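Local coordinates for protein 6-aminohexanoate-cyclic-dimer hydrolase (Arthrobacter sp., PDB 3A2Q) that hydrolyses the cyclic dimer of 6-aminohexanoate, a by-product of nylon-6 manufacture, opening it to the linear dimer, at residues A[346-349]-A[350-354]; A[25-28]-A[29-33]; A[441-444]-A[445-449]. The protein carries 1 engineered substitution. All blocks are in the same frame, centred on the assembly; numbering follows the deposited sequence.

Contact 1: residues A[346-349]-A[350-354]; sequences EMVK and RADQV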
ATOM      1  N   GLU A 346      -2.603 -11.926  21.368  1.00 38.44           N
ATOM      2  CA  GLU A 346      -3.587 -11.259  22.207  1.00 40.67           C
ATOM      3  C   GLU A 346      -4.937 -11.132  21.504  1.00 43.28           C
ATOM      4  O   GLU A 346      -5.990 -11.150  22.149  1.00 41.80           O
ATOM      5  CB  GLU A 346      -3.075  -9.880  22.615  1.00 45.09           C
ATOM      6  CG  GLU A 346      -3.883  -9.225  23.714  1.00 56.88           C
ATOM      7  CD  GLU A 346      -3.184  -8.016  24.295  1.00 64.27           C
ATOM      8  OE1 GLU A 346      -2.025  -8.163  24.734  1.00 64.52           O
ATOM      9  OE2 GLU A 346      -3.789  -6.922  24.314  1.00 70.38           O
ATOM     10  N   MET A 347      -4.905 -11.012  20.179  1.00 43.64           N
ATOM     11  CA  MET A 347      -6.130 -10.880  19.393  1.00 44.52           C
ATOM     12  C   MET A 347      -6.916 -12.190  19.342  1.00 44.32           C
ATOM     13  O   MET A 347      -8.125 -12.188  19.107  1.00 47.08           O
ATOM     14  CB  MET A 347      -5.795 -10.411  17.972  1.00 44.07           C
ATOM     15  CG  MET A 347      -5.143  -9.039  17.924  1.00 45.42           C
ATOM     16  SD  MET A 347      -4.744  -8.507  16.252  1.00 51.08           S
ATOM     17  CE  MET A 347      -3.167  -9.235  16.031  1.00 54.70           C
ATOM     18  N   VAL A 348      -6.226 -13.305  19.560  1.00 43.71           N
ATOM     19  CA  VAL A 348      -6.871 -14.614  19.556  1.00 42.45           C
ATOM     20  C   VAL A 348      -7.869 -14.660  20.705  1.00 43.42           C
ATOM     21  O   VAL A 348      -9.007 -15.092  20.542  1.00 42.50           O
ATOM     22  CB  VAL A 348      -5.841 -15.753  19.742  1.00 40.44           C
ATOM     23  CG1 VAL A 348      -6.549 -17.103  19.779  1.00 44.81           C
ATOM     24  CG2 VAL A 348      -4.828 -15.728  18.617  1.00 37.40           C
ATOM     25  N   LYS A 349      -7.429 -14.197  21.871  1.00 43.90           N
ATOM     26  CA  LYS A 349      -8.273 -14.174  23.056  1.00 43.52           C
ATOM     27  C   LYS A 349      -9.425 -13.204  22.846  1.00 41.92           C
ATOM     28  O   LYS A 349     -10.579 -13.530  23.121  1.00 41.96           O
ATOM     29  CB  LYS A 349      -7.452 -13.749  24.277  1.00 50.08           C
ATOM     30  CG  LYS A 349      -8.221 -13.751  25.588  1.00 56.58           C
ATOM     31  CD  LYS A 349      -7.305 -13.388  26.749  1.00 60.47           C
ATOM     32  CE  LYS A 349      -8.045 -13.419  28.074  1.00 60.77           C
ATOM     33  NZ  LYS A 349      -9.178 -12.456  28.081  1.00 63.21           N
ATOM     34  N   ARG A 350      -9.114 -12.012  22.351  1.00 40.57           N
ATOM     35  CA  ARG A 350     -10.154 -11.020  22.116  1.00 38.54           C
ATOM     36  C   ARG A 350     -11.205 -11.538  21.139  1.00 36.17           C
ATOM     37  O   ARG A 350     -12.400 -11.313  21.327  1.00 38.15           O
ATOM     38  CB  ARG A 350      -9.550  -9.712  21.589  1.00 39.29           C
ATOM     39  CG  ARG A 350      -8.729  -8.952  22.627  1.00 38.48           C
ATOM     40  CD  ARG A 350      -8.800  -7.450  22.393  1.00 39.74           C
ATOM     41  NE  ARG A 350      -8.086  -7.021  21.195  1.00 41.98           N
ATOM     42  CZ  ARG A 350      -6.774  -6.822  21.134  1.00 45.11           C
ATOM     43  NH1 ARG A 350      -6.020  -7.013  22.207  1.00 48.43           N
ATOM     44  NH2 ARG A 350      -6.214  -6.416  20.003  1.00 45.47           N
ATOM     45  N   ALA A 351     -10.763 -12.241  20.102  1.00 36.24           N
ATOM     46  CA  ALA A 351     -11.694 -12.777  19.112  1.00 35.12           C
ATOM     47  C   ALA A 351     -12.695 -13.708  19.784  1.00 38.48           C
ATOM     48  O   ALA A 351     -13.884 -13.699  19.462  1.00 36.96           O
ATOM     49  CB  ALA A 351     -10.932 -13.523  18.022  1.00 32.28           C
ATOM     50  N   ASP A 352     -12.211 -14.503  20.732  1.00 40.34           N
ATOM     51  CA  ASP A 352     -13.069 -15.446  21.437  1.00 42.43           C
ATOM     52  C   ASP A 352     -14.212 -14.791  22.198  1.00 42.62           C
ATOM     53  O   ASP A 352     -15.173 -15.460  22.568  1.00 46.52           O
ATOM     54  CB  ASP A 352     -12.240 -16.308  22.396  1.00 42.74           C
ATOM     55  CG  ASP A 352     -11.327 -17.273  21.667  1.00 51.82           C
ATOM     56  OD1 ASP A 352     -11.794 -17.909  20.699  1.00 58.39           O
ATOM     57  OD2 ASP A 352     -10.148 -17.405  22.061  1.00 55.83           O
ATOM     58  N   GLN A 353     -14.124 -13.487  22.428  1.00 42.90           N
ATOM     59  CA  GLN A 353     -15.183 -12.798  23.158  1.00 42.82           C
ATOM     60  C   GLN A 353     -16.129 -12.014  22.249  1.00 40.99           C
ATOM     61  O   GLN A 353     -17.052 -11.347  22.718  1.00 42.23           O
ATOM     62  CB  GLN A 353     -14.560 -11.893  24.226  1.00 48.63           C
ATOM     63  CG  GLN A 353     -13.800 -12.692  25.284  1.00 59.08           C
ATOM     64  CD  GLN A 353     -12.952 -11.831  26.194  1.00 72.64           C
ATOM     65  OE1 GLN A 353     -12.035 -11.143  25.741  1.00 76.09           O
ATOM     66  NE2 GLN A 353     -13.246 -11.870  27.491  1.00 76.46           N
ATOM     67  N   VAL A 354     -15.909 -12.116  20.943  1.00 38.36           N
ATOM     68  CA  VAL A 354     -16.756 -11.434  19.971  1.00 36.03           C
ATOM     69  C   VAL A 354     -17.878 -12.366  19.525  1.00 33.94           C
ATOM     70  O   VAL A 354     -17.616 -13.483  19.085  1.00 33.75           O
ATOM     71  CB  VAL A 354     -15.945 -11.015  18.724  1.00 39.56           C
ATOM     72  CG1 VAL A 354     -16.869 -10.390  17.689  1.00 35.08           C
ATOM     73  CG2 VAL A 354     -14.851 -10.038  19.122  1.00 33.67           C
TER

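Contact 2: residues A[25-28]-A[29-33]; sequences TELL and EATIA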
ATOM      1  N   THR A  25      18.071  -9.719 -20.424  1.00 53.79           N
ATOM      2  CA  THR A  25      19.054 -10.261 -19.500  1.00 51.10           C
ATOM      3  C   THR A  25      19.841  -9.131 -18.862  1.00 48.57           C
ATOM      4  O   THR A  25      20.159  -9.181 -17.675  1.00 50.30           O
ATOM      5  CB  THR A  25      20.039 -11.192 -20.219  1.00 51.08           C
ATOM      6  OG1 THR A  25      19.312 -12.114 -21.036  1.00 56.81           O
ATOM      7  CG2 THR A  25      20.866 -11.964 -19.205  1.00 48.07           C
ATOM      8  N   GLU A  26      20.162  -8.118 -19.660  1.00 45.64           N
ATOM      9  CA  GLU A  26      20.908  -6.970 -19.165  1.00 48.26           C
ATOM     10  C   GLU A  26      20.122  -6.274 -18.061  1.00 47.53           C
ATOM     11  O   GLU A  26      20.615  -6.104 -16.946  1.00 47.95           O
ATOM     12  CB  GLU A  26      21.188  -5.987 -20.305  1.00 45.26           C
ATOM     13  CG  GLU A  26      22.348  -6.394 -21.201  1.00 56.41           C
ATOM     14  CD  GLU A  26      22.581  -5.419 -22.341  1.00 59.90           C
ATOM     15  OE1 GLU A  26      23.680  -5.448 -22.934  1.00 63.48           O
ATOM     16  OE2 GLU A  26      21.662  -4.632 -22.650  1.00 63.28           O
ATOM     17  N   LEU A  27      18.890  -5.885 -18.376  1.00 48.30           N
ATOM     18  CA  LEU A  27      18.031  -5.212 -17.408  1.00 45.71           C
ATOM     19  C   LEU A  27      17.865  -6.059 -16.152  1.00 45.64           C
ATOM     20  O   LEU A  27      18.047  -5.568 -15.035  1.00 44.97           O
ATOM     21  CB  LEU A  27      16.657  -4.933 -18.029  1.00 47.45           C
ATOM     22  CG  LEU A  27      15.623  -4.240 -17.133  1.00 44.82           C
ATOM     23  CD1 LEU A  27      16.152  -2.889 -16.676  1.00 40.88           C
ATOM     24  CD2 LEU A  27      14.321  -4.074 -17.898  1.00 40.27           C
ATOM     25  N   LEU A  28      17.536  -7.334 -16.341  1.00 44.15           N
ATOM     26  CA  LEU A  28      17.334  -8.249 -15.224  1.00 44.20           C
ATOM     27  C   LEU A  28      18.600  -8.429 -14.394  1.00 44.99           C
ATOM     28  O   LEU A  28      18.562  -8.327 -13.167  1.00 42.68           O
ATOM     29  CB  LEU A  28      16.876  -9.618 -15.734  1.00 42.73           C
ATOM     30  CG  LEU A  28      15.908 -10.418 -14.853  1.00 49.90           C
ATOM     31  CD1 LEU A  28      15.819 -11.839 -15.388  1.00 45.12           C
ATOM     32  CD2 LEU A  28      16.367 -10.435 -13.405  1.00 49.69           C
ATOM     33  N   GLU A  29      19.719  -8.709 -15.058  1.00 45.52           N
ATOM     34  CA  GLU A  29      20.983  -8.904 -14.357  1.00 44.36           C
ATOM     35  C   GLU A  29      21.474  -7.609 -13.722  1.00 43.66           C
ATOM     36  O   GLU A  29      22.080  -7.626 -12.650  1.00 43.53           O
ATOM     37  CB  GLU A  29      22.045  -9.455 -15.312  1.00 45.28           C
ATOM     38  CG  GLU A  29      21.756 -10.860 -15.813  1.00 39.54           C
ATOM     39  CD  GLU A  29      21.495 -11.842 -14.685  1.00 40.66           C
ATOM     40  OE1 GLU A  29      22.158 -11.733 -13.634  1.00 42.90           O
ATOM     41  OE2 GLU A  29      20.632 -12.731 -14.851  1.00 46.27           O
ATOM     42  N   ALA A  30      21.213  -6.488 -14.384  1.00 43.60           N
ATOM     43  CA  ALA A  30      21.614  -5.191 -13.857  1.00 42.60           C
ATOM     44  C   ALA A  30      20.780  -4.911 -12.610  1.00 43.15           C
ATOM     45  O   ALA A  30      21.255  -4.294 -11.655  1.00 44.15           O
ATOM     46  CB  ALA A  30      21.385  -4.102 -14.899  1.00 39.51           C
ATOM     47  N   THR A  31      19.534  -5.379 -12.627  1.00 40.38           N
ATOM     48  CA  THR A  31      18.628  -5.191 -11.500  1.00 39.47           C
ATOM     49  C   THR A  31      19.002  -6.112 -10.338  1.00 38.91           C
ATOM     50  O   THR A  31      19.010  -5.690  -9.181  1.00 38.84           O
ATOM     51  CB  THR A  31      17.164  -5.457 -11.919  1.00 39.56           C
ATOM     52  OG1 THR A  31      16.795  -4.550 -12.968  1.00 38.22           O
ATOM     53  CG2 THR A  31      16.228  -5.267 -10.737  1.00 38.86           C
ATOM     54  N   ILE A  32      19.317  -7.368 -10.647  1.00 38.69           N
ATOM     55  CA  ILE A  32      19.700  -8.329  -9.615  1.00 41.18           C
ATOM     56  C   ILE A  32      20.988  -7.889  -8.914  1.00 41.88           C
ATOM     57  O   ILE A  32      21.107  -7.995  -7.692  1.00 42.25           O
ATOM     58  CB  ILE A  32      19.911  -9.744 -10.208  1.00 43.56           C
ATOM     59  CG1 ILE A  32      18.598 -10.263 -10.797  1.00 43.08           C
ATOM     60  CG2 ILE A  32      20.408 -10.694  -9.129  1.00 42.75           C
ATOM     61  CD1 ILE A  32      18.707 -11.626 -11.445  1.00 43.60           C
ATOM     62  N   ALA A  33      21.947  -7.393  -9.691  1.00 41.54           N
ATOM     63  CA  ALA A  33      23.214  -6.937  -9.131  1.00 42.43           C
ATOM     64  C   ALA A  33      22.946  -5.802  -8.151  1.00 42.79           C
ATOM     65  O   ALA A  33      23.477  -5.785  -7.038  1.00 42.39           O
ATOM     66  CB  ALA A  33      24.137  -6.460 -10.246  1.00 41.18           C
TER

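Contact 3: residues A[441-444]-A[445-449]; sequences GMSS and DGMPI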
ATOM      1  N   GLY A 441       6.168  16.173  -1.080  1.00 27.18           N
ATOM      2  CA  GLY A 441       6.892  16.908  -0.059  1.00 24.35           C
ATOM      3  C   GLY A 441       8.106  16.242   0.559  1.00 23.81           C
ATOM      4  O   GLY A 441       8.364  15.056   0.351  1.00 22.64           O
ATOM      5  N   MET A 442       8.851  17.040   1.319  1.00 22.53           N
ATOM      6  CA  MET A 442      10.043  16.594   2.033  1.00 21.91           C
ATOM      7  C   MET A 442      10.081  17.354   3.354  1.00 23.44           C
ATOM      8  O   MET A 442       9.763  18.544   3.403  1.00 24.21           O
ATOM      9  CB  MET A 442      11.316  16.909   1.236  1.00 27.36           C
ATOM     10  CG  MET A 442      11.511  16.070  -0.011  1.00 22.92           C
ATOM     11  SD  MET A 442      11.837  14.337   0.356  1.00 26.75           S
ATOM     12  CE  MET A 442      13.550  14.423   0.905  1.00 28.27           C
ATOM     13  N   SER A 443      10.458  16.661   4.423  1.00 22.14           N
ATOM     14  CA  SER A 443      10.552  17.274   5.746  1.00 23.47           C
ATOM     15  C   SER A 443      11.815  18.121   5.793  1.00 25.05           C
ATOM     16  O   SER A 443      12.688  17.987   4.933  1.00 27.25           O
ATOM     17  CB  SER A 443      10.653  16.200   6.822  1.00 21.07           C
ATOM     18  OG  SER A 443      11.923  15.574   6.743  1.00 23.91           O
ATOM     19  N   SER A 444      11.924  18.980   6.801  1.00 25.42           N
ATOM     20  CA  SER A 444      13.098  19.829   6.924  1.00 27.19           C
ATOM     21  C   SER A 444      14.354  19.000   7.202  1.00 29.41           C
ATOM     22  O   SER A 444      15.476  19.482   7.020  1.00 31.60           O
ATOM     23  CB  SER A 444      12.893  20.883   8.015  1.00 28.01           C
ATOM     24  OG  SER A 444      12.613  20.299   9.273  1.00 30.65           O
ATOM     25  N   ASP A 445      14.185  17.752   7.630  1.00 29.39           N
ATOM     26  CA  ASP A 445      15.357  16.923   7.871  1.00 29.91           C
ATOM     27  C   ASP A 445      15.529  15.831   6.817  1.00 31.59           C
ATOM     28  O   ASP A 445      16.085  14.765   7.085  1.00 31.56           O
ATOM     29  CB  ASP A 445      15.364  16.359   9.309  1.00 31.98           C
ATOM     30  CG  ASP A 445      14.261  15.357   9.577  1.00 37.17           C
ATOM     31  OD1 ASP A 445      13.296  15.272   8.792  1.00 30.03           O
ATOM     32  OD2 ASP A 445      14.363  14.655  10.610  1.00 32.84           O
ATOM     33  N   GLY A 446      15.032  16.123   5.610  1.00 27.96           N
ATOM     34  CA  GLY A 446      15.178  15.233   4.470  1.00 25.95           C
ATOM     35  C   GLY A 446      14.357  13.967   4.302  1.00 25.92           C
ATOM     36  O   GLY A 446      14.733  13.102   3.503  1.00 24.61           O
ATOM     37  N   MET A 447      13.251  13.848   5.028  1.00 25.72           N
ATOM     38  CA  MET A 447      12.402  12.667   4.926  1.00 24.74           C
ATOM     39  C   MET A 447      11.184  12.959   4.040  1.00 20.83           C
ATOM     40  O   MET A 447      10.562  14.009   4.155  1.00 24.52           O
ATOM     41  CB  MET A 447      11.927  12.232   6.317  1.00 26.71           C
ATOM     42  CG  MET A 447      13.044  11.824   7.275  1.00 26.50           C
ATOM     43  SD  MET A 447      14.094  10.542   6.586  1.00 27.72           S
ATOM     44  CE  MET A 447      13.004   9.125   6.658  1.00 31.10           C
ATOM     45  N   PRO A 448      10.836  12.026   3.141  1.00 23.61           N
ATOM     46  CA  PRO A 448       9.682  12.224   2.253  1.00 22.49           C
ATOM     47  C   PRO A 448       8.355  12.425   2.985  1.00 21.30           C
ATOM     48  O   PRO A 448       8.107  11.818   4.030  1.00 24.19           O
ATOM     49  CB  PRO A 448       9.681  10.960   1.395  1.00 22.46           C
ATOM     50  CG  PRO A 448      11.133  10.548   1.380  1.00 23.08           C
ATOM     51  CD  PRO A 448      11.550  10.782   2.809  1.00 21.83           C
ATOM     52  N   ILE A 449       7.517  13.294   2.426  1.00 21.74           N
ATOM     53  CA  ILE A 449       6.187  13.590   2.963  1.00 20.98           C
ATOM     54  C   ILE A 449       5.213  13.438   1.794  1.00 22.11           C
ATOM     55  O   ILE A 449       5.322  14.139   0.792  1.00 24.34           O
ATOM     56  CB  ILE A 449       6.085  15.044   3.513  1.00 22.42           C
ATOM     57  CG1 ILE A 449       6.950  15.194   4.764  1.00 21.40           C
ATOM     58  CG2 ILE A 449       4.632  15.398   3.823  1.00 23.67           C
ATOM     59  CD1 ILE A 449       6.900  16.589   5.389  1.00 25.11           C
TER

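Contact 1: residues A[346-349]-A[350-354]
Glu346 and Arg350, one turn apart on the same helix, are joined by an i to i+4 salt bridge in which Glu346 OE2 lies 3.1 Å from Arg350 NH1. The carboxylate oxygen sits at the edge of the guanidinium, in its plane, yet the carboxylate is turned 85° against it, so the two groups meet through a single oxygen and a single nitrogen. Glu346 reaches forward along the helix because its CG is trans to the backbone N (chi1 -168°) and the chain runs out extended from there. Arg350 instead folds back, bending at chi2 and chi3, and its guanidinium has Glu346 O and Met347 CA over one face. Its NH2 also comes 3.5 Å from Met347 CG. The opposite charge that Arg350 meets through NE is Asp317, so the guanidinium is held by two carboxylates. Beneath this, the backbone keeps helical pairing: Arg350 N donates to Glu346 O at 3.2 Å and Ala351 N to Met347 O at 2.8 Å. Gln353 N then turns to Arg350 O, three residues back. Through Met347 this helix turn backs the ligand pocket. Helix 342-352 rests on helix 308-331, where Met347 touches Asp317 and Ile320, Val348 touches Ile324 and Ala351 touches Ala321; Met347 and Arg350 also meet Gln411 on a loop.

Contact 2: residues A[25-28]-A[29-33]
Leu27 O is gripped twice by Thr31: the hydroxyl OG1 donates to it at 2.6 Å and the backbone N at 2.8 Å, the two arriving from opposite faces of the carbonyl plane. The hydroxyl stands 37° out of that plane. It gets there because Thr31 OG1 lies trans to its own carbonyl carbon (chi1 -60°), which turns it back over the preceding turn, alongside Leu27. One residue further on, Leu28 CD2 presses against Ile32 CD1 at 3.3 Å, closer than ordinary carbon packing, the two side chains meeting at a slant. Thr25 CG2 and Glu29 CG run side by side in the same direction, 3.7 Å apart, and Glu29 then bends at chi2 to carry its carboxylate to a salt bridge with Arg54. Leu28 and Ile32 also touch Arg54 on helix 50-59, and with Thr31 they rest on Leu115 of strand 113-118. The chemistry of helix 24-42 here is that of an amphipathic helix with a buried threonine: Thr31 spends its hydroxyl on the helix's own backbone, which is consistent with its burial beside Leu6 and Leu115, while the charge of Glu29 is probably balanced by Arg54.

Contact 3: residues A[441-444]-A[445-449]
Gly441 and Ile449 form an antiparallel hydrogen-bonded pair and Met442 and Pro448 the non-hydrogen-bonded pair beside it, and a type I turn with a G1 bulge, Ser443 to Gly446, links the two strands. Ser443 N donates to Met447 O at 2.7 Å, and Gly446, with positive phi (76°), donates to Ser443 O. The Ser443 hydroxyl works across the same turn: OG, placed between its backbone N and carbonyl carbon (chi1 71°), accepts from Met447 N at 2.8 Å and donates to Asp445 OD1 at a very short 2.5 Å. With alanine in place of Ser443, Met447 N and Asp445 OD1 would probably lose the hydroxyl they share. The other carboxylate oxygen of Asp445 pairs with Arg145. On the Met442 and Pro448 face, Met442 folds over the proline, with SD 4.0 Å from Pro448 CG and its methyl CE 3.1 Å from Gly446 O. From the other face, Ile449 CD1 lies 4.0 Å from Ser443 CB. This turn joins strands 435-442 and 448-455 of the large mixed sheet; helix 275-290 packs against Ser443 and Ile449 through Glu276, which also takes a hydrogen bond with Ser444, while Trp141 on a loop touches Met442 and Pro448.

In the fold
The three contacts are local pieces at separate places on one amidase chain, and none touches another. Contact 1 and contact 2 lie on opposite sides of the chain's centre, their own centres 47 Å apart; contact 3 is 39 Å from contact 1 and 31 Å from contact 2, again between centres. Contact 1 alone comes near the ligand: the side chain of Met347 is about 6 Å from a bound 6-aminohexanoic acid and about 12 Å from that of Ser150, a probable charge-relay residue. Met347 thereby borders residues that line the ligand pockets, Asn125 among them. Contacts 2 and 3 belong to the scaffold, one a helix packed against strand 113-118, the other a hairpin turn within the same sheet.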